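Local coordinates for protein UDP-N-acetylglucosamine 4-epimerase (Bacillus cereus, PDB 3M2P) that probably interconverts UDP-N-acetylglucosamine and UDP-N-acetylgalactosamine, as an NAD(P)-dependent epimerase of the extended short-chain dehydrogenase/reductase family, and binds UDP, at residues Y51-L56 / L88-D94; H68-T72 / N85-T89; N103-T109 / C154-F160. One frame throughout, in Å; residues are numbered along the deposited sequence.

Interaction 1 (Y51-L56 / L88-D94)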
# COMPACT_ATOMS: atom_id res chain seq x y z
N TYR A 51 -9.69 -0.86 -20.93
CA TYR A 51 -9.17 -0.12 -19.78
C TYR A 51 -7.94 0.73 -20.10
O TYR A 51 -7.08 0.98 -19.25
CB TYR A 51 -8.93 -1.05 -18.58
CG TYR A 51 -10.23 -1.62 -18.06
CD1 TYR A 51 -11.03 -0.91 -17.18
CD2 TYR A 51 -10.67 -2.85 -18.50
CE1 TYR A 51 -12.22 -1.43 -16.73
CE2 TYR A 51 -11.86 -3.38 -18.06
CZ TYR A 51 -12.63 -2.67 -17.18
OH TYR A 51 -13.81 -3.23 -16.74
N THR A 52 -7.89 1.20 -21.33
CA THR A 52 -6.89 2.18 -21.69
C THR A 52 -7.53 3.53 -21.45
O THR A 52 -8.76 3.66 -21.47
CB THR A 52 -6.47 2.02 -23.15
OG1 THR A 52 -7.63 2.07 -23.99
CG2 THR A 52 -5.77 0.68 -23.36
N LEU A 53 -6.70 4.54 -21.19
CA LEU A 53 -7.17 5.90 -20.98
C LEU A 53 -8.03 6.32 -22.14
O LEU A 53 -9.16 6.75 -21.96
CB LEU A 53 -5.99 6.86 -20.90
CG LEU A 53 -6.17 8.14 -20.11
CD1 LEU A 53 -4.97 9.02 -20.32
CD2 LEU A 53 -7.43 8.85 -20.51
N GLU A 54 -7.47 6.17 -23.34
CA GLU A 54 -8.08 6.69 -24.56
C GLU A 54 -9.43 6.04 -24.82
O GLU A 54 -10.32 6.65 -25.42
CB GLU A 54 -7.15 6.48 -25.76
CG GLU A 54 -6.82 5.02 -26.08
CD GLU A 54 -5.48 4.54 -25.52
OE1 GLU A 54 -4.92 5.21 -24.61
OE2 GLU A 54 -4.98 3.49 -26.01
N ASP A 55 -9.58 4.81 -24.35
CA ASP A 55 -10.82 4.09 -24.53
C ASP A 55 -11.86 4.42 -23.47
O ASP A 55 -13.04 4.58 -23.78
CB ASP A 55 -10.59 2.59 -24.54
CG ASP A 55 -11.79 1.86 -25.00
OD1 ASP A 55 -12.29 2.18 -26.10
OD2 ASP A 55 -12.28 0.98 -24.27
N LEU A 56 -11.44 4.49 -22.21
CA LEU A 56 -12.38 4.74 -21.12
C LEU A 56 -13.00 6.12 -21.29
O LEU A 56 -14.20 6.32 -21.05
CB LEU A 56 -11.70 4.60 -19.75
CG LEU A 56 -11.23 3.18 -19.42
CD1 LEU A 56 -10.17 3.19 -18.33
CD2 LEU A 56 -12.42 2.28 -19.05
N LEU A 88 -4.81 0.30 -14.35
CA LEU A 88 -6.21 0.37 -14.73
C LEU A 88 -6.90 1.45 -13.91
O LEU A 88 -7.75 2.18 -14.40
CB LEU A 88 -6.88 -1.00 -14.51
CG LEU A 88 -8.33 -1.20 -14.98
CD1 LEU A 88 -8.71 -2.65 -15.00
CD2 LEU A 88 -9.32 -0.41 -14.14
N THR A 89 -6.52 1.54 -12.64
CA THR A 89 -7.10 2.49 -11.71
C THR A 89 -6.80 3.92 -12.14
O THR A 89 -7.73 4.68 -12.41
CB THR A 89 -6.63 2.20 -10.27
OG1 THR A 89 -7.39 1.09 -9.75
CG2 THR A 89 -6.85 3.39 -9.35
N GLN A 90 -5.52 4.28 -12.22
CA GLN A 90 -5.13 5.61 -12.71
C GLN A 90 -5.74 5.99 -14.06
O GLN A 90 -6.07 7.15 -14.28
CB GLN A 90 -3.62 5.78 -12.79
CG GLN A 90 -3.21 7.21 -13.12
CD GLN A 90 -1.74 7.47 -12.91
OE1 GLN A 90 -0.90 6.60 -13.13
NE2 GLN A 90 -1.41 8.68 -12.47
N ASN A 91 -5.89 5.02 -14.95
CA ASN A 91 -6.53 5.29 -16.23
C ASN A 91 -7.94 5.77 -16.00
O ASN A 91 -8.36 6.80 -16.54
CB ASN A 91 -6.60 4.02 -17.09
CG ASN A 91 -5.28 3.68 -17.75
OD1 ASN A 91 -5.10 2.56 -18.21
ND2 ASN A 91 -4.36 4.64 -17.78
N LEU A 92 -8.66 4.99 -15.21
CA LEU A 92 -10.05 5.26 -14.88
C LEU A 92 -10.23 6.66 -14.29
O LEU A 92 -11.11 7.40 -14.71
CB LEU A 92 -10.56 4.21 -13.90
CG LEU A 92 -12.05 4.21 -13.64
CD1 LEU A 92 -12.79 3.72 -14.88
CD2 LEU A 92 -12.33 3.34 -12.44
N TYR A 93 -9.39 7.03 -13.33
CA TYR A 93 -9.51 8.35 -12.72
C TYR A 93 -9.15 9.46 -13.71
O TYR A 93 -9.80 10.51 -13.72
CB TYR A 93 -8.71 8.45 -11.42
CG TYR A 93 -9.14 7.44 -10.36
CD1 TYR A 93 -10.35 6.75 -10.47
CD2 TYR A 93 -8.36 7.20 -9.24
CE1 TYR A 93 -10.74 5.83 -9.51
CE2 TYR A 93 -8.74 6.28 -8.29
CZ TYR A 93 -9.92 5.60 -8.42
OH TYR A 93 -10.31 4.69 -7.46
N ASP A 94 -8.15 9.21 -14.55
CA ASP A 94 -7.80 10.12 -15.65
C ASP A 94 -9.00 10.33 -16.57
O ASP A 94 -9.31 11.44 -16.99
CB ASP A 94 -6.65 9.55 -16.49
CG ASP A 94 -5.28 9.99 -16.00
OD1 ASP A 94 -5.19 10.88 -15.13
OD2 ASP A 94 -4.27 9.43 -16.49
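Tyr-51, Leu-53 and Asn-91 give up the most surface where the start of one helix is laid against another. Tyr-51 adopts backbone angles of the left-handed helical region (55°/30°), turning the chain just before Thr-52, the N-cap of helix 53-59. Its ring packs on Leu-88, with Tyr-51 CD1 3.5 Å from Leu-88 CG. The methyl Leu-88 CD1 sits over the ring face, 3.8 Å from the centroid of the Tyr-51 ring, in a CH-pi contact. Further along, the backbones come close: the CA atoms of Leu-53 and Asn-91 are 4.8 Å apart, so the Asn-91 side chain is wedged against the first turn of the helix. In this Rossmann-type domain, helices 53-59 and 83-98 flank the parallel strands of the central sheet, and the contact joins them to one another. Leu-56 turns inward, its CD1 3.9 Å from Asn-91 CB and 4.4 Å from Leu-92 CD1. Leu-53 has its N 3.8 Å from Asn-91 CG and its CD1 3.9 Å from Asp-94 OD2, while Asp-94 OD1 is hydrogen-bonded to Tyr-147. Gln-90 of helix 83-98 hydrogen-bonds to Gly-77 and Ile-79 of the second subunit. On the other segment, Tyr-51 touches Arg-34, a UDP-binding residue.

Interaction 2 (H68-T72 / N85-T89)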
# COMPACT_ATOMS: atom_id res chain seq x y z
N HIS A 68 -15.82 1.55 -8.92
CA HIS A 68 -14.63 0.86 -9.39
C HIS A 68 -14.40 -0.45 -8.64
O HIS A 68 -13.79 -0.48 -7.56
CB HIS A 68 -13.42 1.78 -9.26
CG HIS A 68 -12.14 1.18 -9.76
ND1 HIS A 68 -12.10 0.24 -10.77
CD2 HIS A 68 -10.86 1.40 -9.40
CE1 HIS A 68 -10.85 -0.10 -11.00
NE2 HIS A 68 -10.07 0.59 -10.18
N LEU A 69 -14.90 -1.54 -9.21
CA LEU A 69 -14.88 -2.84 -8.54
C LEU A 69 -13.84 -3.79 -9.12
O LEU A 69 -13.41 -4.72 -8.44
CB LEU A 69 -16.26 -3.49 -8.62
CG LEU A 69 -17.45 -2.74 -8.04
CD1 LEU A 69 -18.70 -3.53 -8.30
CD2 LEU A 69 -17.29 -2.48 -6.55
N ALA A 70 -13.43 -3.55 -10.36
CA ALA A 70 -12.54 -4.44 -11.10
C ALA A 70 -11.16 -4.63 -10.46
O ALA A 70 -10.47 -3.65 -10.17
CB ALA A 70 -12.38 -3.95 -12.53
N ALA A 71 -10.76 -5.89 -10.27
CA ALA A 71 -9.43 -6.21 -9.75
C ALA A 71 -9.00 -7.66 -10.03
O ALA A 71 -9.78 -8.47 -10.53
CB ALA A 71 -9.33 -5.89 -8.25
N THR A 72 -7.73 -7.97 -9.73
CA THR A 72 -7.24 -9.34 -9.80
C THR A 72 -6.83 -9.83 -8.40
O THR A 72 -6.47 -9.02 -7.53
CB THR A 72 -6.04 -9.51 -10.78
OG1 THR A 72 -4.88 -8.87 -10.24
CG2 THR A 72 -6.37 -8.94 -12.17
N ASN A 85 -3.65 -3.64 -12.44
CA ASN A 85 -4.70 -2.95 -11.70
C ASN A 85 -4.35 -1.51 -11.40
O ASN A 85 -5.09 -0.60 -11.76
CB ASN A 85 -4.93 -3.66 -10.38
CG ASN A 85 -6.03 -4.66 -10.45
OD1 ASN A 85 -5.81 -5.85 -10.25
ND2 ASN A 85 -7.23 -4.19 -10.77
N GLU A 86 -3.23 -1.31 -10.72
CA GLU A 86 -2.79 0.04 -10.40
C GLU A 86 -2.93 0.94 -11.63
O GLU A 86 -3.55 2.00 -11.57
CB GLU A 86 -1.37 0.01 -9.83
CG GLU A 86 -1.31 -0.78 -8.52
CD GLU A 86 0.02 -0.69 -7.81
OE1 GLU A 86 0.86 0.16 -8.18
OE2 GLU A 86 0.24 -1.49 -6.86
N ILE A 87 -2.41 0.48 -12.76
CA ILE A 87 -2.56 1.17 -14.03
C ILE A 87 -4.03 1.36 -14.42
O ILE A 87 -4.44 2.45 -14.79
CB ILE A 87 -1.78 0.42 -15.15
CG1 ILE A 87 -0.27 0.60 -14.96
CG2 ILE A 87 -2.23 0.84 -16.54
CD1 ILE A 87 0.52 0.06 -16.06
N LEU A 88 -4.81 0.30 -14.35
CA LEU A 88 -6.21 0.37 -14.73
C LEU A 88 -6.90 1.45 -13.91
O LEU A 88 -7.75 2.18 -14.40
CB LEU A 88 -6.88 -1.00 -14.51
CG LEU A 88 -8.33 -1.20 -14.98
CD1 LEU A 88 -8.71 -2.65 -15.00
CD2 LEU A 88 -9.32 -0.41 -14.14
N THR A 89 -6.52 1.54 -12.64
CA THR A 89 -7.10 2.49 -11.71
C THR A 89 -6.80 3.92 -12.14
O THR A 89 -7.73 4.68 -12.41
CB THR A 89 -6.63 2.20 -10.27
OG1 THR A 89 -7.39 1.09 -9.75
CG2 THR A 89 -6.85 3.39 -9.35
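Both ring nitrogens of His-68 are satisfied. NE2 of His-68 and OG1 of Thr-89 are hydrogen-bonded at 2.8 Å, with Thr-89 at the ring edge, near its plane, and ND1 bonds to the hydroxyl of Thr-8, which also accepts from the backbone N of Ala-70. The imidazole bridges strand 4-8 and helix 83-98 from the end of strand 65-68, while Leu-88 packs nearby, its CD2 3.5 Å from His-68 CE1. One turn earlier, the helix holds the loop again, through Asn-85. The backbone amide N of Thr-72 donates to Asn-85 OD1 over 2.9 Å; Thr-72 OG1 is 3.2 Å from Asn-85 OD1, but it can also bond weakly to Glu-81 O, and the choice is not settled. The other end of the amide, Asn-85 ND2, lies 3.3 Å from Ala-70 O and 3.7 Å from Ala-71 CB. One helix face, by way of Asn-85 and Thr-89, therefore fixes both ends of the segment that leaves the sheet. His-Leu-Ala-Ala at the end of a parallel strand is a sequence feature of extended short-chain dehydrogenases/reductases. Here it leads to Thr-72, which binds UDP, at the carboxyl edge of a Rossmann sheet, where relatives hold the dinucleotide cofactor.

Interaction 3 (N103-T109 / C154-F160)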
# COMPACT_ATOMS: atom_id res chain seq x y z
N ASN A 103 -17.98 11.75 -8.64
CA ASN A 103 -18.64 10.81 -7.73
C ASN A 103 -18.24 9.36 -8.00
O ASN A 103 -18.91 8.66 -8.77
CB ASN A 103 -20.15 10.95 -7.78
CG ASN A 103 -20.83 10.33 -6.58
OD1 ASN A 103 -22.05 10.15 -6.53
ND2 ASN A 103 -20.02 9.99 -5.58
N ILE A 104 -17.17 8.91 -7.36
CA ILE A 104 -16.58 7.61 -7.61
C ILE A 104 -16.49 6.79 -6.33
O ILE A 104 -16.20 7.33 -5.28
CB ILE A 104 -15.16 7.78 -8.17
CG1 ILE A 104 -15.20 8.55 -9.48
CG2 ILE A 104 -14.48 6.45 -8.35
CD1 ILE A 104 -13.91 9.27 -9.76
N VAL A 105 -16.75 5.49 -6.43
CA VAL A 105 -16.55 4.57 -5.31
C VAL A 105 -15.48 3.53 -5.63
O VAL A 105 -15.54 2.88 -6.67
CB VAL A 105 -17.83 3.80 -5.01
CG1 VAL A 105 -17.52 2.62 -4.10
CG2 VAL A 105 -18.89 4.72 -4.42
N TYR A 106 -14.51 3.36 -4.75
CA TYR A 106 -13.48 2.34 -4.97
C TYR A 106 -13.64 1.21 -3.98
O TYR A 106 -13.92 1.46 -2.81
CB TYR A 106 -12.07 2.92 -4.80
CG TYR A 106 -10.99 1.87 -4.94
CD1 TYR A 106 -10.77 1.24 -6.17
CD2 TYR A 106 -10.21 1.49 -3.86
CE1 TYR A 106 -9.80 0.28 -6.31
CE2 TYR A 106 -9.24 0.52 -4.00
CZ TYR A 106 -9.04 -0.08 -5.24
OH TYR A 106 -8.07 -1.04 -5.39
N ALA A 107 -13.46 -0.03 -4.43
CA ALA A 107 -13.54 -1.14 -3.49
C ALA A 107 -12.17 -1.48 -2.94
O ALA A 107 -11.33 -2.06 -3.63
CB ALA A 107 -14.15 -2.36 -4.15
N SER A 108 -11.94 -1.10 -1.68
CA SER A 108 -10.74 -1.50 -0.96
C SER A 108 -11.05 -2.69 -0.03
O SER A 108 -12.07 -3.37 -0.19
CB SER A 108 -10.15 -0.33 -0.19
OG SER A 108 -8.81 -0.59 0.16
N THR A 109 -10.17 -2.95 0.94
CA THR A 109 -10.33 -4.14 1.76
C THR A 109 -9.77 -4.09 3.17
O THR A 109 -8.82 -3.37 3.46
CB THR A 109 -9.70 -5.38 1.10
OG1 THR A 109 -9.89 -6.52 1.95
CG2 THR A 109 -8.22 -5.17 0.88
N CYS A 154 -13.96 13.07 -6.57
CA CYS A 154 -14.54 12.77 -5.26
C CYS A 154 -14.59 11.28 -4.92
O CYS A 154 -15.66 10.68 -4.86
CB CYS A 154 -15.93 13.40 -5.12
SG CYS A 154 -15.91 15.21 -5.07
N ILE A 155 -13.42 10.71 -4.67
CA ILE A 155 -13.28 9.28 -4.51
C ILE A 155 -13.46 8.80 -3.06
O ILE A 155 -12.72 9.20 -2.16
CB ILE A 155 -11.93 8.78 -5.08
CG1 ILE A 155 -11.88 8.96 -6.60
CG2 ILE A 155 -11.71 7.33 -4.71
CD1 ILE A 155 -10.47 8.93 -7.16
N LYS A 156 -14.44 7.92 -2.86
CA LYS A 156 -14.69 7.29 -1.58
C LYS A 156 -14.19 5.84 -1.57
O LYS A 156 -14.81 4.97 -2.18
CB LYS A 156 -16.19 7.32 -1.28
CG LYS A 156 -16.68 8.67 -0.78
CD LYS A 156 -18.12 8.92 -1.19
CE LYS A 156 -18.32 8.51 -2.62
NZ LYS A 156 -18.93 9.62 -3.40
N ASN A 157 -13.08 5.60 -0.88
CA ASN A 157 -12.52 4.26 -0.70
C ASN A 157 -13.26 3.46 0.37
O ASN A 157 -13.36 3.89 1.52
CB ASN A 157 -11.05 4.36 -0.31
CG ASN A 157 -10.22 5.00 -1.38
OD1 ASN A 157 -9.33 5.81 -1.10
ND2 ASN A 157 -10.48 4.64 -2.63
N LEU A 158 -13.77 2.30 -0.00
CA LEU A 158 -14.53 1.45 0.91
C LEU A 158 -13.74 0.21 1.30
O LEU A 158 -13.63 -0.72 0.50
CB LEU A 158 -15.83 1.01 0.26
CG LEU A 158 -16.80 2.10 -0.21
CD1 LEU A 158 -18.06 1.48 -0.77
CD2 LEU A 158 -17.12 3.01 0.95
N ARG A 159 -13.19 0.17 2.50
CA ARG A 159 -12.51 -1.04 2.97
C ARG A 159 -13.50 -2.12 3.43
O ARG A 159 -13.81 -2.23 4.61
CB ARG A 159 -11.51 -0.70 4.07
CG ARG A 159 -10.39 0.17 3.59
CD ARG A 159 -9.48 0.60 4.70
NE ARG A 159 -8.30 1.28 4.17
CZ ARG A 159 -7.53 2.11 4.88
NH1 ARG A 159 -7.82 2.38 6.15
NH2 ARG A 159 -6.46 2.66 4.32
N PHE A 160 -13.98 -2.93 2.48
CA PHE A 160 -14.91 -4.03 2.76
C PHE A 160 -14.33 -5.09 3.68
O PHE A 160 -13.16 -5.44 3.58
CB PHE A 160 -15.34 -4.72 1.46
CG PHE A 160 -16.16 -3.85 0.56
CD1 PHE A 160 -17.38 -3.35 0.98
CD2 PHE A 160 -15.70 -3.53 -0.70
CE1 PHE A 160 -18.12 -2.54 0.17
CE2 PHE A 160 -16.44 -2.73 -1.52
CZ PHE A 160 -17.65 -2.23 -1.08
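Near its end the strand pairing tightens round an inverse gamma turn centred on Arg-159. Phe-160 N makes two weak hydrogen bonds, one to Leu-158 O (3.0 Å) of its own strand and one to Ser-108 O (3.3 Å) across the pair, and the CA atoms of Thr-109 and Arg-159 come within 4.0 Å. Before that turn the pairing is regular and parallel. Ile-104 N reaches Cys-154 O weakly at 3.4 Å; bonds of 3.0 Å then run from Lys-156 N to Ile-104 O and from Tyr-106 N to Lys-156 O, followed by Leu-158 N to Tyr-106 O (2.9 Å) and Ser-108 N to Leu-158 O (2.8 Å). Strands 103-109 and 154-164, joined through helix 132-150, form a beta-alpha-beta crossover of the Rossmann fold, and the axes of the paired segments are twisted by 38°. Ile-104, Tyr-106 and Ile-155 share a sheet face packed on Tyr-93 of helix 83-98, with Ile-104 CD1 3.8 Å from Ile-155 CG1. Farther along that face Glu-141 of the crossover helix accepts a hydrogen bond from Ser-108 and forms a salt bridge with Arg-159. Apolar pairs line the other face: Val-105 CG1 meets Leu-158 CD1 at 3.6 Å, and Ala-107 CB lies at the ring edge of Phe-160, 3.5 Å from its CE2. The Phe-160 side chain comes within about 4 Å of that of Leu-14, which binds UDP.

From the N terminus, segment 51-56 comes first, and interaction 1 closes a loop over strand 65-68 when helix 83-98 returns to it. Interaction 2 closes a shorter loop nested inside, and the two finish on the same helix, sharing Leu-88 and Thr-89. Interaction 3 opens afterwards, in series, and closes over helix 132-150; none of the loops cross. Strand 65-68 is the neighbour of strand 103-109, so His-68 of interaction 2 is tied to interaction 3 by probable backbone hydrogen bonds with Val-105 and Ala-107. Tyr-93 of segment 88-94 sets the helix of interaction 1 against the strands of interaction 3.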